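Side-chain contacts in prophenoloxidase b (PDB 3WKY), which probably oxidises phenols once activated, being the precursor of a type 3 copper enzyme, with a dicopper-dioxygen cluster bound in its active site: residues 9-14 and 91-96; 115-120 and 130-135; 640-643 and 647-650. One frame throughout, in Å; residues are numbered along the deposited sequence.

The three contacts follow one another along the chain, each closing before the next opens. Contacts 1 and 2 are neighbours, their centres about 12 Å apart, and they touch through Leu11 and Arg12 of the first and Tyr120, Asp130 and Pro132 of the second. Their helices, 93-103 and 109-122, are consecutive in the chain; residues 9-14 pack against both and residues 130-135 against the second, which joins the N-terminal segment, the all-alpha region and the start of the copper-containing region. Contact 3 belongs to the Ig-like region on the opposite side of the chain's centre, its centre about 55 Å from that of contact 1 and 44 Å from that of contact 2, beside a second subunit.

Contact 1. Residues 9-14 and 91-96; sequences EELRQL and KSLNVL
Leu11 and Leu93 meet through their methyl groups, and Leu11 also reaches Leu96, so that one leucine of residues 9-14 carries the whole touch with residues 91-96. Each of its branches serves a different partner. Leu11 CD1 is 4.2 Å from both CD1 and CD2 of Leu93, and therefore faces the fork of that side chain instead of a single methyl. Leu11 CD2 is turned to the other leucine and lies 4.1 Å from Leu96 CD2. In both pairs the side chains cross at about a right angle, so the touch is confined to the branched ends. Leu96 holds its CG anti to the backbone N (chi1 165°), and this swings the end of the side chain nearer to Leu11 than its CB direction alone would bring it. No hydrogen bond joins the segments; the contact is small and apolar, burying 140 Å² in all. At the N-cap of helix 93-103, Ser92 OG accepts from Val95 N at 3.2 Å, a nearly straight bond (167°) that closes the first turn, the turn from which Leu93 and Leu96 project. Leu11 further packs on Tyr120 of helix 109-122 and on Leu126, while Leu14 rests on Ala100 and Ile101 of helix 93-103 and on Leu116, so the short helix 9-12 and the residues after it lie against two successive helices of the all-alpha region.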
loop_
_atom_site.group_PDB
_atom_site.type_symbol
_atom_site.label_atom_id
_atom_site.label_comp_id
_atom_site.label_asym_id
_atom_site.label_seq_id
_atom_site.Cartn_x
_atom_site.Cartn_y
_atom_site.Cartn_z
ATOM N N GLU A 9 -53.765 -21.608 24.754
ATOM C CA GLU A 9 -52.810 -22.475 24.062
ATOM C C GLU A 9 -53.319 -22.637 22.624
ATOM O O GLU A 9 -52.718 -23.317 21.803
ATOM C CB GLU A 9 -52.626 -23.812 24.814
ATOM C CG GLU A 9 -52.004 -25.012 24.051
ATOM C CD GLU A 9 -50.573 -24.791 23.550
ATOM O OE1 GLU A 9 -49.624 -25.313 24.174
ATOM O OE2 GLU A 9 -50.387 -24.134 22.507
ATOM N N GLU A 10 -54.439 -21.983 22.327
ATOM C CA GLU A 10 -54.914 -21.856 20.962
ATOM C C GLU A 10 -54.025 -20.818 20.276
ATOM O O GLU A 10 -53.659 -20.967 19.110
ATOM C CB GLU A 10 -56.365 -21.373 20.936
ATOM C CG GLU A 10 -57.388 -22.335 21.531
ATOM C CD GLU A 10 -58.788 -22.093 20.986
ATOM O OE1 GLU A 10 -58.908 -21.540 19.869
ATOM O OE2 GLU A 10 -59.769 -22.455 21.668
ATOM N N LEU A 11 -53.693 -19.762 21.021
ATOM C CA LEU A 11 -52.813 -18.689 20.552
ATOM C C LEU A 11 -51.403 -19.174 20.281
ATOM O O LEU A 11 -50.771 -18.785 19.309
ATOM C CB LEU A 11 -52.729 -17.594 21.608
ATOM C CG LEU A 11 -53.928 -16.670 21.712
ATOM C CD1 LEU A 11 -53.848 -15.861 23.003
ATOM C CD2 LEU A 11 -53.953 -15.770 20.500
ATOM N N ARG A 12 -50.908 -20.011 21.177
ATOM C CA ARG A 12 -49.567 -20.573 21.073
ATOM C C ARG A 12 -49.416 -21.407 19.808
ATOM O O ARG A 12 -48.324 -21.534 19.253
ATOM C CB ARG A 12 -49.288 -21.440 22.294
ATOM C CG ARG A 12 -47.840 -21.844 22.468
ATOM C CD ARG A 12 -47.615 -22.317 23.892
ATOM N NE ARG A 12 -48.563 -21.683 24.806
ATOM C CZ ARG A 12 -48.479 -21.732 26.132
ATOM N NH1 ARG A 12 -47.478 -22.379 26.714
ATOM N NH2 ARG A 12 -49.395 -21.128 26.879
ATOM N N GLN A 13 -50.525 -21.980 19.352
ATOM C CA GLN A 13 -50.515 -22.802 18.148
ATOM C C GLN A 13 -50.254 -21.981 16.890
ATOM O O GLN A 13 -49.852 -22.523 15.863
ATOM C CB GLN A 13 -51.836 -23.561 18.014
ATOM C CG GLN A 13 -52.010 -24.676 19.029
ATOM C CD GLN A 13 -53.348 -25.376 18.893
ATOM O OE1 GLN A 13 -54.292 -24.834 18.310
ATOM N NE2 GLN A 13 -53.437 -26.585 19.430
ATOM N N LEU A 14 -50.486 -20.674 16.967
ATOM C CA LEU A 14 -50.273 -19.797 15.820
ATOM C C LEU A 14 -48.789 -19.673 15.473
ATOM O O LEU A 14 -48.444 -19.307 14.354
ATOM C CB LEU A 14 -50.851 -18.415 16.095
ATOM C CG LEU A 14 -52.283 -18.393 16.628
ATOM C CD1 LEU A 14 -52.608 -17.031 17.221
ATOM C CD2 LEU A 14 -53.263 -18.738 15.533
ATOM N N LYS A 91 -59.704 -6.210 19.963
ATOM C CA LYS A 91 -60.559 -6.033 21.128
ATOM C C LYS A 91 -60.541 -7.219 22.091
ATOM O O LYS A 91 -60.848 -7.053 23.273
ATOM C CB LYS A 91 -61.986 -5.670 20.721
ATOM C CG LYS A 91 -62.677 -6.692 19.847
ATOM C CD LYS A 91 -63.986 -6.119 19.332
ATOM C CE LYS A 91 -64.989 -7.208 19.011
ATOM N NZ LYS A 91 -66.284 -6.616 18.575
ATOM N N SER A 92 -60.151 -8.395 21.611
ATOM C CA SER A 92 -60.056 -9.563 22.483
ATOM C C SER A 92 -59.068 -10.591 21.952
ATOM O O SER A 92 -58.660 -10.524 20.796
ATOM C CB SER A 92 -61.428 -10.231 22.630
ATOM O OG SER A 92 -61.809 -10.866 21.417
ATOM N N LEU A 93 -58.709 -11.558 22.793
ATOM C CA LEU A 93 -57.828 -12.637 22.365
ATOM C C LEU A 93 -58.461 -13.529 21.294
ATOM O O LEU A 93 -57.761 -14.056 20.428
ATOM C CB LEU A 93 -57.355 -13.461 23.559
ATOM C CG LEU A 93 -56.501 -12.671 24.555
ATOM C CD1 LEU A 93 -56.036 -13.549 25.702
ATOM C CD2 LEU A 93 -55.305 -12.025 23.841
ATOM N N ASN A 94 -59.781 -13.697 21.345
ATOM C CA ASN A 94 -60.481 -14.439 20.296
ATOM C C ASN A 94 -60.366 -13.732 18.949
ATOM O O ASN A 94 -60.095 -14.359 17.927
ATOM C CB ASN A 94 -61.956 -14.658 20.665
ATOM C CG ASN A 94 -62.143 -15.762 21.693
ATOM O OD1 ASN A 94 -61.538 -16.829 21.591
ATOM N ND2 ASN A 94 -62.977 -15.505 22.696
ATOM N N VAL A 95 -60.570 -12.419 18.957
ATOM C CA VAL A 95 -60.413 -11.621 17.750
ATOM C C VAL A 95 -58.954 -11.609 17.269
ATOM O O VAL A 95 -58.685 -11.681 16.066
ATOM C CB VAL A 95 -60.924 -10.189 17.968
ATOM C CG1 VAL A 95 -60.516 -9.290 16.818
ATOM C CG2 VAL A 95 -62.443 -10.190 18.138
ATOM N N LEU A 96 -58.013 -11.528 18.209
ATOM C CA LEU A 96 -56.594 -11.613 17.859
ATOM C C LEU A 96 -56.309 -12.922 17.124
ATOM O O LEU A 96 -55.693 -12.925 16.058
ATOM C CB LEU A 96 -55.714 -11.493 19.109
ATOM C CG LEU A 96 -54.240 -11.896 18.990
ATOM C CD1 LEU A 96 -53.565 -11.126 17.885
ATOM C CD2 LEU A 96 -53.516 -11.671 20.313
#

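Contact 2. Residues 115-120 and 130-135; sequences ALYHTY and DTPPLP
The passage from the all-alpha region into the copper-containing region of the hemocyanin fold is packed here on helix 109-122, where Tyr117 and Tyr120 receive Thr131, Pro132 and Leu134. Thr131 is shared between the two rings. Its CG2 sits over one face of Tyr120 in a CH-pi contact, 3.6 Å from the ring centroid and 22° off the normal, while Thr131 CB comes within 3.5 Å of Tyr117 CE1. Thr131 CG2 stands anti to its carbonyl carbon, which points the methyl at Tyr120 and leaves OG1 (chi1 59°) to bond to Pro128 O. Tyr117 OH donates to Pro132 O at 2.9 Å, approaching from above the carbonyl plane (38° out of it), and Leu134 CD1 packs 3.9 Å from Tyr117 CE2. A phenylalanine in place of Tyr117 would keep the ring but is likely to leave the carbonyl of buried Pro132 without this donor and the linker less firmly placed. Water 1 lies 2.7 Å from Tyr120 OH and makes a weak bond to Asp130 O. Behind the contact, Tyr117 meets Phe15 and Trp200 edge-to-face, and Leu134 packs on Ser197 and Trp200; these last belong to helix 193-205, which also brings His199 and His203 to the dicopper cluster.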
loop_
_atom_site.group_PDB
_atom_site.type_symbol
_atom_site.label_atom_id
_atom_site.label_comp_id
_atom_site.label_asym_id
_atom_site.label_seq_id
_atom_site.Cartn_x
_atom_site.Cartn_y
_atom_site.Cartn_z
ATOM N N ALA A 115 -43.868 -10.187 14.952
ATOM C CA ALA A 115 -45.043 -9.428 15.381
ATOM C C ALA A 115 -45.793 -10.130 16.524
ATOM O O ALA A 115 -46.262 -9.474 17.467
ATOM C CB ALA A 115 -45.982 -9.175 14.180
ATOM N N LEU A 116 -45.893 -11.455 16.450
ATOM C CA LEU A 116 -46.569 -12.234 17.488
ATOM C C LEU A 116 -45.833 -12.161 18.824
ATOM O O LEU A 116 -46.440 -11.925 19.872
ATOM C CB LEU A 116 -46.697 -13.699 17.070
ATOM C CG LEU A 116 -48.011 -14.146 16.435
ATOM C CD1 LEU A 116 -48.015 -15.660 16.279
ATOM C CD2 LEU A 116 -49.190 -13.683 17.287
ATOM N N TYR A 117 -44.519 -12.372 18.795
ATOM C CA TYR A 117 -43.732 -12.286 20.029
ATOM C C TYR A 117 -43.821 -10.880 20.608
ATOM O O TYR A 117 -43.979 -10.710 21.822
ATOM C CB TYR A 117 -42.262 -12.663 19.783
ATOM C CG TYR A 117 -41.971 -14.151 19.770
ATOM C CD1 TYR A 117 -41.708 -14.837 20.943
ATOM C CD2 TYR A 117 -41.915 -14.860 18.570
ATOM C CE1 TYR A 117 -41.424 -16.198 20.933
ATOM C CE2 TYR A 117 -41.634 -16.220 18.548
ATOM C CZ TYR A 117 -41.390 -16.882 19.728
ATOM O OH TYR A 117 -41.108 -18.232 19.701
ATOM N N HIS A 118 -43.716 -9.866 19.753
ATOM C CA HIS A 118 -43.798 -8.488 20.234
ATOM C C HIS A 118 -45.148 -8.232 20.897
ATOM O O HIS A 118 -45.244 -7.518 21.907
ATOM C CB HIS A 118 -43.598 -7.483 19.100
ATOM C CG HIS A 118 -43.708 -6.058 19.536
ATOM N ND1 HIS A 118 -42.974 -5.539 20.588
ATOM C CD2 HIS A 118 -44.462 -5.034 19.071
ATOM C CE1 HIS A 118 -43.273 -4.264 20.743
ATOM N NE2 HIS A 118 -44.174 -3.930 19.832
ATOM N N THR A 119 -46.186 -8.824 20.317
ATOM C CA THR A 119 -47.551 -8.693 20.835
ATOM C C THR A 119 -47.686 -9.224 22.264
ATOM O O THR A 119 -48.380 -8.616 23.092
ATOM C CB THR A 119 -48.545 -9.389 19.900
ATOM O OG1 THR A 119 -48.590 -8.675 18.656
ATOM C CG2 THR A 119 -49.949 -9.419 20.523
ATOM N N TYR A 120 -47.029 -10.338 22.568
ATOM C CA TYR A 120 -47.058 -10.856 23.937
ATOM C C TYR A 120 -46.401 -9.901 24.933
ATOM O O TYR A 120 -46.797 -9.853 26.094
ATOM C CB TYR A 120 -46.402 -12.233 24.027
ATOM C CG TYR A 120 -47.299 -13.402 23.685
ATOM C CD1 TYR A 120 -47.703 -13.633 22.376
ATOM C CD2 TYR A 120 -47.713 -14.298 24.668
ATOM C CE1 TYR A 120 -48.503 -14.711 22.052
ATOM C CE2 TYR A 120 -48.517 -15.390 24.348
ATOM C CZ TYR A 120 -48.907 -15.584 23.036
ATOM O OH TYR A 120 -49.703 -16.656 22.698
ATOM N N ASP A 130 -45.285 -17.322 28.195
ATOM C CA ASP A 130 -46.164 -18.298 27.560
ATOM C C ASP A 130 -45.892 -18.467 26.060
ATOM O O ASP A 130 -46.567 -19.250 25.393
ATOM C CB ASP A 130 -47.633 -17.910 27.770
ATOM C CG ASP A 130 -48.045 -17.963 29.234
ATOM O OD1 ASP A 130 -47.544 -18.851 29.946
ATOM O OD2 ASP A 130 -48.852 -17.114 29.667
ATOM N N THR A 131 -44.922 -17.729 25.521
ATOM C CA THR A 131 -44.553 -17.935 24.119
ATOM C C THR A 131 -43.723 -19.209 24.020
ATOM O O THR A 131 -43.016 -19.562 24.960
ATOM C CB THR A 131 -43.768 -16.742 23.531
ATOM O OG1 THR A 131 -42.578 -16.528 24.296
ATOM C CG2 THR A 131 -44.605 -15.486 23.556
ATOM N N PRO A 132 -43.810 -19.920 22.884
ATOM C CA PRO A 132 -42.985 -21.125 22.751
ATOM C C PRO A 132 -41.515 -20.739 22.641
ATOM O O PRO A 132 -41.233 -19.630 22.186
ATOM C CB PRO A 132 -43.462 -21.737 21.429
ATOM C CG PRO A 132 -44.078 -20.594 20.674
ATOM C CD PRO A 132 -44.679 -19.698 21.712
ATOM N N PRO A 133 -40.602 -21.632 23.059
ATOM C CA PRO A 133 -39.166 -21.385 22.881
ATOM C C PRO A 133 -38.886 -21.208 21.400
ATOM O O PRO A 133 -39.401 -21.983 20.585
ATOM C CB PRO A 133 -38.517 -22.686 23.368
ATOM C CG PRO A 133 -39.535 -23.291 24.299
ATOM C CD PRO A 133 -40.866 -22.932 23.704
ATOM N N LEU A 134 -38.099 -20.201 21.046
ATOM C CA LEU A 134 -37.845 -19.937 19.633
ATOM C C LEU A 134 -37.256 -21.119 18.841
ATOM O O LEU A 134 -37.640 -21.332 17.691
ATOM C CB LEU A 134 -37.003 -18.665 19.464
ATOM C CG LEU A 134 -36.872 -18.108 18.045
ATOM C CD1 LEU A 134 -38.232 -17.756 17.431
ATOM C CD2 LEU A 134 -35.980 -16.874 18.101
ATOM N N PRO A 135 -36.330 -21.896 19.439
ATOM C CA PRO A 135 -35.819 -23.008 18.625
ATOM C C PRO A 135 -36.857 -24.074 18.270
ATOM O O PRO A 135 -36.648 -24.780 17.290
ATOM C CB PRO A 135 -34.719 -23.614 19.503
ATOM C CG PRO A 135 -34.246 -22.466 20.341
ATOM C CD PRO A 135 -35.500 -21.678 20.642
HETATM O O HOH W 1 -49.830 -18.617 24.559
#

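Contact 3. Residues 640-643 and 647-650; sequences SSKA and DFVD. With EDO (1,2-ethanediol), chain N.
Ser640 and Phe648 both turn their side chains anti to the backbone N (chi1 174° and -180°), and this brings the serine hydroxyl beside the phenylalanine ring, with Ser640 OG 3.6 Å from Phe648 CD1. The hydroxyl approaches obliquely. It has a second task, accepting from Lys642 N at 3.0 Å (158° at the hydrogen), which makes residues 640-642 an ST turn and probably helps to hold the serine rotation.

Lys642 sets out toward the helix, then bends at its second and fourth torsions, so that its carbons do the touching while its ammonium end leads away. Lys642 CG lies at the edge of the Phe648 ring, near its plane, and 3.8 Å from Phe648 CA. Farther along, Lys642 CD passes 4.0 Å from Asp647 CB, the two side chains crossing at a slant. The aspartate carboxylate is linked to the loop through water instead: water 2 donates to Asp647 OD2 at 2.8 Å and accepts from Ala643 N at 2.9 Å. This bridge spans the turn between the segments. The pair is thus a short loop folded back on the helix that follows it, with apolar carbons in the middle and a water link at the exposed aspartate.

On the loop's outer side a second subunit approaches: its Lys517 is hydrogen-bonded to Ser641 O, and an ethanediol, probably from the crystallisation liquor, lies near Ser640 O and is hydrogen-bonded to Gly515 O of that subunit. Inward, Phe648 packs on Tyr520, His652 and Leu636, and on Met655 of strand 655-664, so helix 645-650 is seated beside the strand it leads into, one of the mixed sheet of the Ig-like region.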
loop_
_atom_site.group_PDB
_atom_site.type_symbol
_atom_site.label_atom_id
_atom_site.label_comp_id
_atom_site.label_asym_id
_atom_site.label_seq_id
_atom_site.Cartn_x
_atom_site.Cartn_y
_atom_site.Cartn_z
ATOM N N SER A 640 -13.213 6.552 39.097
ATOM C CA SER A 640 -12.964 6.821 40.516
ATOM C C SER A 640 -11.536 7.294 40.683
ATOM O O SER A 640 -10.672 6.930 39.892
ATOM C CB SER A 640 -13.133 5.548 41.343
ATOM O OG SER A 640 -12.761 5.792 42.703
ATOM N N SER A 641 -11.266 8.095 41.713
ATOM C CA SER A 641 -9.887 8.464 41.986
ATOM C C SER A 641 -9.119 7.263 42.542
ATOM O O SER A 641 -7.893 7.241 42.499
ATOM C CB SER A 641 -9.816 9.632 42.960
ATOM O OG SER A 641 -10.452 9.286 44.170
ATOM N N LYS A 642 -9.838 6.258 43.040
ATOM C CA LYS A 642 -9.202 5.057 43.572
ATOM C C LYS A 642 -8.597 4.228 42.452
ATOM O O LYS A 642 -9.243 3.990 41.420
ATOM C CB LYS A 642 -10.201 4.205 44.360
ATOM C CG LYS A 642 -10.761 4.904 45.606
ATOM C CD LYS A 642 -9.652 5.195 46.612
ATOM C CE LYS A 642 -10.207 5.796 47.905
ATOM N NZ LYS A 642 -10.844 7.128 47.687
ATOM N N ALA A 643 -7.363 3.779 42.661
ATOM C CA ALA A 643 -6.630 3.053 41.624
ATOM C C ALA A 643 -7.102 1.613 41.463
ATOM O O ALA A 643 -7.051 1.071 40.369
ATOM C CB ALA A 643 -5.135 3.078 41.905
ATOM N N ASP A 647 -9.044 -0.703 46.848
ATOM C CA ASP A 647 -9.027 0.625 47.464
ATOM C C ASP A 647 -10.411 1.256 47.456
ATOM O O ASP A 647 -10.812 1.914 48.416
ATOM C CB ASP A 647 -8.045 1.565 46.754
ATOM C CG ASP A 647 -6.591 1.244 47.052
ATOM O OD1 ASP A 647 -6.321 0.382 47.919
ATOM O OD2 ASP A 647 -5.716 1.870 46.418
ATOM N N PHE A 648 -11.132 1.070 46.357
ATOM C CA PHE A 648 -12.481 1.617 46.223
ATOM C C PHE A 648 -13.415 1.067 47.296
ATOM O O PHE A 648 -14.110 1.818 47.972
ATOM C CB PHE A 648 -13.024 1.269 44.832
ATOM C CG PHE A 648 -14.417 1.778 44.561
ATOM C CD1 PHE A 648 -14.638 3.120 44.296
ATOM C CD2 PHE A 648 -15.496 0.901 44.528
ATOM C CE1 PHE A 648 -15.923 3.602 44.034
ATOM C CE2 PHE A 648 -16.785 1.370 44.261
ATOM C CZ PHE A 648 -16.995 2.724 44.012
ATOM N N VAL A 649 -13.419 -0.249 47.456
ATOM C CA VAL A 649 -14.339 -0.925 48.366
ATOM C C VAL A 649 -13.981 -0.621 49.826
ATOM O O VAL A 649 -14.853 -0.528 50.700
ATOM C CB VAL A 649 -14.311 -2.451 48.086
ATOM C CG1 VAL A 649 -14.869 -3.249 49.231
ATOM C CG2 VAL A 649 -15.058 -2.772 46.781
ATOM N N ASP A 650 -12.686 -0.463 50.081
ATOM C CA ASP A 650 -12.194 -0.227 51.447
ATOM C C ASP A 650 -12.645 1.122 52.006
ATOM O O ASP A 650 -12.701 1.319 53.226
ATOM C CB ASP A 650 -10.665 -0.327 51.485
ATOM C CG ASP A 650 -10.174 -1.760 51.452
ATOM O OD1 ASP A 650 -10.998 -2.680 51.651
ATOM O OD2 ASP A 650 -8.957 -1.964 51.246
HETATM C C1 EDO N . -11.157 10.769 38.766
HETATM O O1 EDO N . -11.986 11.814 38.227
HETATM C C2 EDO N . -10.295 10.203 37.639
HETATM O O2 EDO N . -10.499 8.789 37.490
HETATM O O HOH W 2 -6.128 4.324 45.204
#